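Local structure of chromosome-partitioning protein ParB (Caulobacter vibrioides NA1000, 6S6H) at residues T37-A42 / K47-V52; Q66-L69 / E73-A76. The protein binds centromeric parS DNA near the replication origin through this helix-turn-helix domain and takes part in chromosome partition. All blocks are in the same frame, centred on the assembly; numbering follows the deposited sequence.

Contact 1 of 2, residues T37-A42 / K47-V52; sequences TQENIA and KSRSHV. With nucleotides of chain D; nucleotides of chain C.
Both hydrogens of R49 NH1 are engaged, one by the Q38 amide and the other by a guanine base. R49 NH1 donates to N7 of DG4 of chain D at 3.0 Å. A straight but weak bond of 3.4 Å runs from R49 NH1 to Q38 OE1. The setting is a helix-turn-helix: helix 38-45 packs over helix 49-57, the recognition helix, whose first residue reaches the major-groove edge of the guanine. A second bond, 2.7 Å from R49 NH2 to O6 of DG4 of chain D, completes a bidentate reading of that base. The amide and guanidinium planes are only 10° apart, so Q38 meets the guanidinium edge almost in plane, while C5 of DT3 of chain D lies over the centre of one guanidinium face. R49 sends CG anti to its backbone nitrogen (chi1 -169°) and then bends twice, carrying the guanidinium alongside the Q38 amide.

Q38 itself is held by two phosphates of chain D: NE2 binds OP2 of DG4 of chain D at 2.7 Å, which with the weaker OE1 bond probably fixes the amide's rotation, and the backbone N sets the helix start on OP2 of DT3 of chain D. E39 bends back (chi2 62°) to rest OE2 against R49 CB; the polar partner of OE1 is Q43 NE2.

Behind the polar face A42 CB sits against V52 CG2 at 3.8 Å, with I41 CG2 meeting the same valine. The turn is closed by a 2.9 Å bond from K47 N to A42 O. S48, the N-cap of the recognition helix, accepts from H51 N through OG, and S48 OG donates to OP2 of DA14 of chain C at 2.8 Å, joined there by S48 N at 3.0 Å.

Contact 2 of 2, residues Q66-L69 / E73-A76; sequences QSYL and ELTA. With nucleotides of chain C.
The C-terminal end of helix 63-71 is tied to the linker that leads into helix 76-81, and the carbonyl of Y68 is the main polar link. Its oxygen takes two weak backbone bonds from the linker: L74 N approaches Y68 O at 3.3 Å with a nearly straight N-H (173°), and E73 N approaches the same oxygen at 3.0 Å but with a strongly bent one (123°). S71 OG is also bonded to this oxygen, so three groups gather at one carbonyl near the helix end.

The side chain of Y68 leans on the same linker. Its CB meets L74 CG at 3.8 Å, and CG lies anti to its own carbonyl carbon (chi1 -66°), which sends the ring past E73. There Y68 CD1 lies 3.9 Å from E73 CD, with the carboxylate turned nearly perpendicular to the ring and OE2 at the ring edge, in its plane; the polar partner of OE2 is S71. In this all-helical ParB DNA-binding domain, Y68 and L74 together also pack on helix 88-98, through A92 and I96 for Y68 and I95 and I96 for L74, while L69 reaches L21 of helix 20-34.

L69 meets the linker further along. Its CD2 presses against the backbone, 3.4 Å from T75 O and close to A76 N, so the methyl lies beside the first turn of the next helix. T75 is the N-cap residue there, and it faces DNA. Its hydroxyl is bonded to H78 ND1, and a weak contact of 3.3 Å joins T75 OG1 to OP2 of DT12 of chain C. A76 N lies 3.5 Å from OP2 of DT12 of chain C, a close approach at the helix start that falls short of a hydrogen bond.

Following the chain from the N terminus, helix 20-34 comes before both contacts and touches each: M31 and Y27 meet contact 1, and L21 meets contact 2. Contact 1 then closes the short turn between helices 38-45 and 49-57. The chain leaves through helix 49-57 and enters helix 63-71, after which contact 2 closes the linker to helix 76-81. The two loops therefore follow in series and neither encloses nor crosses the other; their centres are 22 Å apart, with nearest atoms about 8 Å apart. Both reach chain C of the DNA, contact 1 at DA14 and contact 2 at DT12, while contact 1 additionally reaches chain D.

Contact 1 of 2, residues T37-A42 / K47-V52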
loop_
_atom_site.group_PDB
_atom_site.type_symbol
_atom_site.label_atom_id
_atom_site.label_comp_id
_atom_site.label_asym_id
_atom_site.label_seq_id
_atom_site.Cartn_x
_atom_site.Cartn_y
_atom_site.Cartn_z
ATOM N N THR B 37 17.161 13.100 11.619
ATOM C CA THR B 37 17.633 12.122 10.601
ATOM C C THR B 37 16.433 11.388 9.992
ATOM O O THR B 37 15.333 11.464 10.563
ATOM C CB THR B 37 18.622 11.112 11.203
ATOM O OG1 THR B 37 17.950 10.362 12.217
ATOM C CG2 THR B 37 19.859 11.768 11.775
ATOM N N GLN B 38 16.655 10.693 8.875
ATOM C CA GLN B 38 15.688 9.732 8.278
ATOM C C GLN B 38 15.306 8.689 9.341
ATOM O O GLN B 38 14.102 8.367 9.456
ATOM C CB GLN B 38 16.292 9.054 7.046
ATOM C CG GLN B 38 16.515 9.993 5.864
ATOM C CD GLN B 38 16.926 9.252 4.613
ATOM O OE1 GLN B 38 17.257 8.068 4.654
ATOM N NE2 GLN B 38 16.901 9.945 3.484
ATOM N N GLU B 39 16.301 8.200 10.090
ATOM C CA GLU B 39 16.144 7.186 11.170
ATOM C C GLU B 39 15.204 7.719 12.258
ATOM O O GLU B 39 14.348 6.942 12.709
ATOM C CB GLU B 39 17.509 6.828 11.766
ATOM C CG GLU B 39 17.438 5.842 12.919
ATOM C CD GLU B 39 16.855 4.485 12.567
ATOM O OE1 GLU B 39 16.298 3.831 13.472
ATOM O OE2 GLU B 39 16.966 4.079 11.391
ATOM N N ASN B 40 15.374 8.981 12.669
ATOM C CA ASN B 40 14.574 9.627 13.747
ATOM C C ASN B 40 13.112 9.739 13.298
ATOM O O ASN B 40 12.228 9.350 14.081
ATOM C CB ASN B 40 15.147 10.989 14.149
ATOM C CG ASN B 40 14.243 11.762 15.088
ATOM O OD1 ASN B 40 13.277 12.388 14.653
ATOM N ND2 ASN B 40 14.549 11.730 16.373
ATOM N N ILE B 41 12.874 10.249 12.084
ATOM C CA ILE B 41 11.514 10.379 11.479
ATOM C C ILE B 41 10.856 8.997 11.475
ATOM O O ILE B 41 9.725 8.885 11.975
ATOM C CB ILE B 41 11.573 10.982 10.059
ATOM C CG1 ILE B 41 12.136 12.407 10.058
ATOM C CG2 ILE B 41 10.205 10.920 9.390
ATOM C CD1 ILE B 41 11.356 13.388 10.906
ATOM N N ALA B 42 11.554 7.995 10.935
ATOM C CA ALA B 42 11.096 6.590 10.823
ATOM C C ALA B 42 10.598 6.093 12.184
ATOM O O ALA B 42 9.455 5.606 12.247
ATOM C CB ALA B 42 12.213 5.726 10.291
ATOM N N LYS B 47 7.665 3.625 11.120
ATOM C CA LYS B 47 7.999 3.067 9.780
ATOM C C LYS B 47 9.504 2.783 9.719
ATOM O O LYS B 47 10.202 3.060 10.713
ATOM C CB LYS B 47 7.579 4.041 8.673
ATOM C CG LYS B 47 6.077 4.130 8.430
ATOM C CD LYS B 47 5.527 2.948 7.665
ATOM C CE LYS B 47 4.106 2.597 8.051
ATOM N NZ LYS B 47 3.169 3.702 7.744
ATOM N N SER B 48 9.972 2.246 8.589
ATOM C CA SER B 48 11.400 1.939 8.312
ATOM C C SER B 48 12.111 3.191 7.787
ATOM O O SER B 48 11.441 4.081 7.233
ATOM C CB SER B 48 11.530 0.793 7.338
ATOM O OG SER B 48 11.113 1.183 6.038
ATOM N N ARG B 49 13.433 3.239 7.947
ATOM C CA ARG B 49 14.297 4.347 7.464
ATOM C C ARG B 49 14.252 4.383 5.928
ATOM O O ARG B 49 14.187 5.494 5.367
ATOM C CB ARG B 49 15.705 4.169 8.046
ATOM C CG ARG B 49 16.637 5.356 7.857
ATOM C CD ARG B 49 17.248 5.447 6.470
ATOM N NE ARG B 49 17.792 4.178 6.008
ATOM C CZ ARG B 49 18.279 3.955 4.789
ATOM N NH1 ARG B 49 18.296 4.924 3.887
ATOM N NH2 ARG B 49 18.751 2.757 4.477
ATOM N N SER B 50 14.258 3.219 5.266
ATOM C CA SER B 50 14.237 3.100 3.782
ATOM C C SER B 50 12.906 3.620 3.216
ATOM O O SER B 50 12.934 4.249 2.138
ATOM C CB SER B 50 14.517 1.688 3.332
ATOM O OG SER B 50 13.589 0.775 3.890
ATOM N N HIS B 51 11.791 3.378 3.917
ATOM C CA HIS B 51 10.446 3.915 3.575
ATOM C C HIS B 51 10.502 5.446 3.526
ATOM O O HIS B 51 9.999 6.026 2.547
ATOM C CB HIS B 51 9.384 3.419 4.569
ATOM C CG HIS B 51 8.067 4.102 4.417
ATOM N ND1 HIS B 51 7.213 3.828 3.369
ATOM C CD2 HIS B 51 7.467 5.060 5.158
ATOM C CE1 HIS B 51 6.137 4.580 3.477
ATOM N NE2 HIS B 51 6.268 5.345 4.565
ATOM N N VAL B 52 11.108 6.064 4.543
ATOM C CA VAL B 52 11.241 7.548 4.671
ATOM C C VAL B 52 12.103 8.058 3.509
ATOM O O VAL B 52 11.696 9.049 2.857
ATOM C CB VAL B 52 11.824 7.946 6.042
ATOM C CG1 VAL B 52 12.153 9.430 6.116
ATOM C CG2 VAL B 52 10.896 7.547 7.182
ATOM P P DT D 3 20.305 11.381 7.128
ATOM O OP1 DT D 3 19.971 12.820 6.977
ATOM O OP2 DT D 3 19.435 10.500 7.946
ATOM O "O5'" DT D 3 20.433 10.762 5.665
ATOM C "C5'" DT D 3 21.439 11.236 4.744
ATOM C "C4'" DT D 3 21.593 10.284 3.581
ATOM O "O4'" DT D 3 22.115 9.012 4.032
ATOM C "C3'" DT D 3 20.302 9.964 2.811
ATOM O "O3'" DT D 3 20.428 10.392 1.447
ATOM C "C2'" DT D 3 20.164 8.454 2.932
ATOM C "C1'" DT D 3 21.592 8.027 3.164
ATOM N N1 DT D 3 21.772 6.704 3.797
ATOM C C2 DT D 3 22.424 5.731 3.072
ATOM O O2 DT D 3 22.852 5.914 1.943
ATOM N N3 DT D 3 22.558 4.528 3.720
ATOM C C4 DT D 3 22.111 4.206 4.987
ATOM O O4 DT D 3 22.303 3.078 5.435
ATOM C C5 DT D 3 21.432 5.273 5.690
ATOM C C7 DT D 3 20.915 5.017 7.071
ATOM C C6 DT D 3 21.295 6.451 5.067
ATOM P P DA C 14 7.780 -0.226 6.880
ATOM O OP1 DA C 14 7.454 -0.419 8.313
ATOM O OP2 DA C 14 8.333 1.075 6.415
ATOM O "O5'" DA C 14 8.765 -1.412 6.491
ATOM C "C5'" DA C 14 8.367 -2.772 6.735
ATOM C "C4'" DA C 14 9.473 -3.724 6.349
ATOM O "O4'" DA C 14 9.665 -3.698 4.917
ATOM C "C3'" DA C 14 10.839 -3.415 6.952
ATOM O "O3'" DA C 14 11.468 -4.675 7.182
ATOM C "C2'" DA C 14 11.528 -2.629 5.853
ATOM C "C1'" DA C 14 10.999 -3.320 4.611
ATOM N N9 DA C 14 10.960 -2.504 3.400
ATOM C C8 DA C 14 10.625 -1.178 3.269
ATOM N N7 DA C 14 10.661 -0.745 2.032
ATOM C C5 DA C 14 11.030 -1.864 1.298
ATOM C C6 DA C 14 11.243 -2.064 -0.076
ATOM N N6 DA C 14 11.107 -1.106 -0.995
ATOM N N1 DA C 14 11.610 -3.301 -0.480
ATOM C C2 DA C 14 11.745 -4.264 0.443
ATOM N N3 DA C 14 11.577 -4.195 1.761
ATOM C C4 DA C 14 11.214 -2.954 2.128
ATOM P P DG D 4 19.273 10.081 0.367
ATOM O OP1 DG D 4 19.122 11.276 -0.502
ATOM O OP2 DG D 4 18.083 9.560 1.088
ATOM O "O5'" DG D 4 19.926 8.920 -0.506
ATOM C "C5'" DG D 4 21.056 9.198 -1.354
ATOM C "C4'" DG D 4 21.254 8.086 -2.358
ATOM O "O4'" DG D 4 21.589 6.859 -1.670
ATOM C "C3'" DG D 4 20.033 7.764 -3.215
ATOM O "O3'" DG D 4 20.446 7.468 -4.550
ATOM C "C2'" DG D 4 19.420 6.566 -2.513
ATOM C "C1'" DG D 4 20.642 5.848 -1.972
ATOM N N9 DG D 4 20.411 5.085 -0.751
ATOM C C8 DG D 4 19.925 5.562 0.442
ATOM N N7 DG D 4 19.844 4.644 1.366
ATOM C C5 DG D 4 20.314 3.494 0.750
ATOM C C6 DG D 4 20.466 2.178 1.255
ATOM O O6 DG D 4 20.202 1.751 2.385
ATOM N N1 DG D 4 20.984 1.317 0.294
ATOM C C2 DG D 4 21.311 1.675 -0.992
ATOM N N2 DG D 4 21.798 0.698 -1.774
ATOM N N3 DG D 4 21.174 2.898 -1.476
ATOM C C4 DG D 4 20.674 3.751 -0.556
#

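Contact 2 of 2, residues Q66-L69 / E73-A76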
loop_
_atom_site.group_PDB
_atom_site.type_symbol
_atom_site.label_atom_id
_atom_site.label_comp_id
_atom_site.label_asym_id
_atom_site.label_seq_id
_atom_site.Cartn_x
_atom_site.Cartn_y
_atom_site.Cartn_z
ATOM N N GLN B 66 5.888 13.257 -11.683
ATOM C CA GLN B 66 5.208 13.750 -10.456
ATOM C C GLN B 66 3.729 14.002 -10.777
ATOM O O GLN B 66 2.878 13.607 -9.956
ATOM C CB GLN B 66 5.908 14.996 -9.910
ATOM C CG GLN B 66 7.285 14.708 -9.319
ATOM C CD GLN B 66 7.849 15.873 -8.540
ATOM O OE1 GLN B 66 7.123 16.758 -8.097
ATOM N NE2 GLN B 66 9.159 15.878 -8.355
ATOM N N SER B 67 3.437 14.599 -11.937
ATOM C CA SER B 67 2.060 14.846 -12.444
ATOM C C SER B 67 1.285 13.525 -12.537
ATOM O O SER B 67 0.115 13.503 -12.112
ATOM C CB SER B 67 2.074 15.564 -13.769
ATOM O OG SER B 67 2.841 16.757 -13.690
ATOM N N TYR B 68 1.906 12.464 -13.062
ATOM C CA TYR B 68 1.290 11.115 -13.185
ATOM C C TYR B 68 0.943 10.575 -11.790
ATOM O O TYR B 68 -0.140 9.976 -11.651
ATOM C CB TYR B 68 2.198 10.143 -13.947
ATOM C CG TYR B 68 2.424 10.478 -15.401
ATOM C CD1 TYR B 68 1.374 10.824 -16.238
ATOM C CD2 TYR B 68 3.693 10.422 -15.955
ATOM C CE1 TYR B 68 1.580 11.130 -17.573
ATOM C CE2 TYR B 68 3.917 10.721 -17.289
ATOM C CZ TYR B 68 2.856 11.075 -18.102
ATOM O OH TYR B 68 3.070 11.369 -19.418
ATOM N N LEU B 69 1.825 10.778 -10.801
ATOM C CA LEU B 69 1.612 10.358 -9.386
ATOM C C LEU B 69 0.373 11.058 -8.816
ATOM O O LEU B 69 -0.487 10.360 -8.249
ATOM C CB LEU B 69 2.844 10.705 -8.544
ATOM C CG LEU B 69 3.901 9.611 -8.430
ATOM C CD1 LEU B 69 5.077 10.085 -7.587
ATOM C CD2 LEU B 69 3.306 8.337 -7.843
ATOM N N GLU B 73 -2.245 8.087 -12.524
ATOM C CA GLU B 73 -1.879 7.288 -13.727
ATOM C C GLU B 73 -0.729 6.337 -13.370
ATOM O O GLU B 73 -0.657 5.257 -13.981
ATOM C CB GLU B 73 -1.517 8.209 -14.893
ATOM C CG GLU B 73 -2.734 8.762 -15.614
ATOM C CD GLU B 73 -2.452 9.931 -16.542
ATOM O OE1 GLU B 73 -2.105 9.688 -17.717
ATOM O OE2 GLU B 73 -2.574 11.086 -16.081
ATOM N N LEU B 74 0.134 6.732 -12.428
ATOM C CA LEU B 74 1.177 5.870 -11.804
ATOM C C LEU B 74 0.927 5.798 -10.297
ATOM O O LEU B 74 0.393 6.775 -9.744
ATOM C CB LEU B 74 2.568 6.459 -12.063
ATOM C CG LEU B 74 3.068 6.427 -13.506
ATOM C CD1 LEU B 74 4.463 7.026 -13.598
ATOM C CD2 LEU B 74 3.068 5.013 -14.063
ATOM N N THR B 75 1.332 4.696 -9.666
ATOM C CA THR B 75 1.418 4.545 -8.190
ATOM C C THR B 75 2.839 4.902 -7.744
ATOM O O THR B 75 3.720 5.032 -8.616
ATOM C CB THR B 75 1.056 3.124 -7.735
ATOM O OG1 THR B 75 2.172 2.278 -8.010
ATOM C CG2 THR B 75 -0.186 2.581 -8.408
ATOM N N ALA B 76 3.042 5.045 -6.432
ATOM C CA ALA B 76 4.352 5.296 -5.786
ATOM C C ALA B 76 5.342 4.186 -6.168
ATOM O O ALA B 76 6.516 4.510 -6.401
ATOM C CB ALA B 76 4.172 5.386 -4.289
ATOM P P DT C 12 1.444 1.827 -3.974
ATOM O OP1 DT C 12 0.726 3.056 -3.556
ATOM O OP2 DT C 12 2.676 1.937 -4.800
ATOM O "O5'" DT C 12 1.783 1.004 -2.656
ATOM C "C5'" DT C 12 0.742 0.682 -1.733
ATOM C "C4'" DT C 12 1.318 0.251 -0.406
ATOM O "O4'" DT C 12 1.962 -1.036 -0.532
ATOM C "C3'" DT C 12 2.356 1.188 0.203
ATOM O "O3'" DT C 12 2.091 1.223 1.605
ATOM C "C2'" DT C 12 3.681 0.527 -0.131
ATOM C "C1'" DT C 12 3.334 -0.959 -0.174
ATOM N N1 DT C 12 4.088 -1.794 -1.141
ATOM C C2 DT C 12 4.414 -3.078 -0.766
ATOM O O2 DT C 12 4.172 -3.531 0.340
ATOM N N3 DT C 12 5.057 -3.811 -1.734
ATOM C C4 DT C 12 5.380 -3.400 -3.015
ATOM O O4 DT C 12 5.965 -4.168 -3.776
ATOM C C5 DT C 12 5.001 -2.044 -3.342
ATOM C C7 DT C 12 5.315 -1.510 -4.703
ATOM C C6 DT C 12 4.364 -1.327 -2.408
ATOM P P DG C 11 0.480 -2.944 -9.323
ATOM O OP1 DG C 11 0.166 -2.009 -10.435
ATOM O OP2 DG C 11 1.710 -3.776 -9.400
ATOM O "O5'" DG C 11 0.529 -2.185 -7.921
ATOM C "C5'" DG C 11 -0.554 -1.353 -7.487
ATOM C "C4'" DG C 11 -0.366 -0.976 -6.037
ATOM O "O4'" DG C 11 -0.116 -2.163 -5.247
ATOM C "C3'" DG C 11 0.803 -0.031 -5.752
ATOM O "O3'" DG C 11 0.396 0.885 -4.725
ATOM C "C2'" DG C 11 1.922 -0.982 -5.356
ATOM C "C1'" DG C 11 1.179 -2.113 -4.664
ATOM N N9 DG C 11 1.788 -3.427 -4.825
ATOM C C8 DG C 11 2.309 -3.967 -5.977
ATOM N N7 DG C 11 2.765 -5.179 -5.813
ATOM C C5 DG C 11 2.534 -5.455 -4.472
ATOM C C6 DG C 11 2.833 -6.612 -3.708
ATOM O O6 DG C 11 3.370 -7.662 -4.077
ATOM N N1 DG C 11 2.430 -6.468 -2.385
ATOM C C2 DG C 11 1.823 -5.354 -1.860
ATOM N N2 DG C 11 1.509 -5.409 -0.558
ATOM N N3 DG C 11 1.546 -4.266 -2.561
ATOM C C4 DG C 11 1.926 -4.385 -3.851
#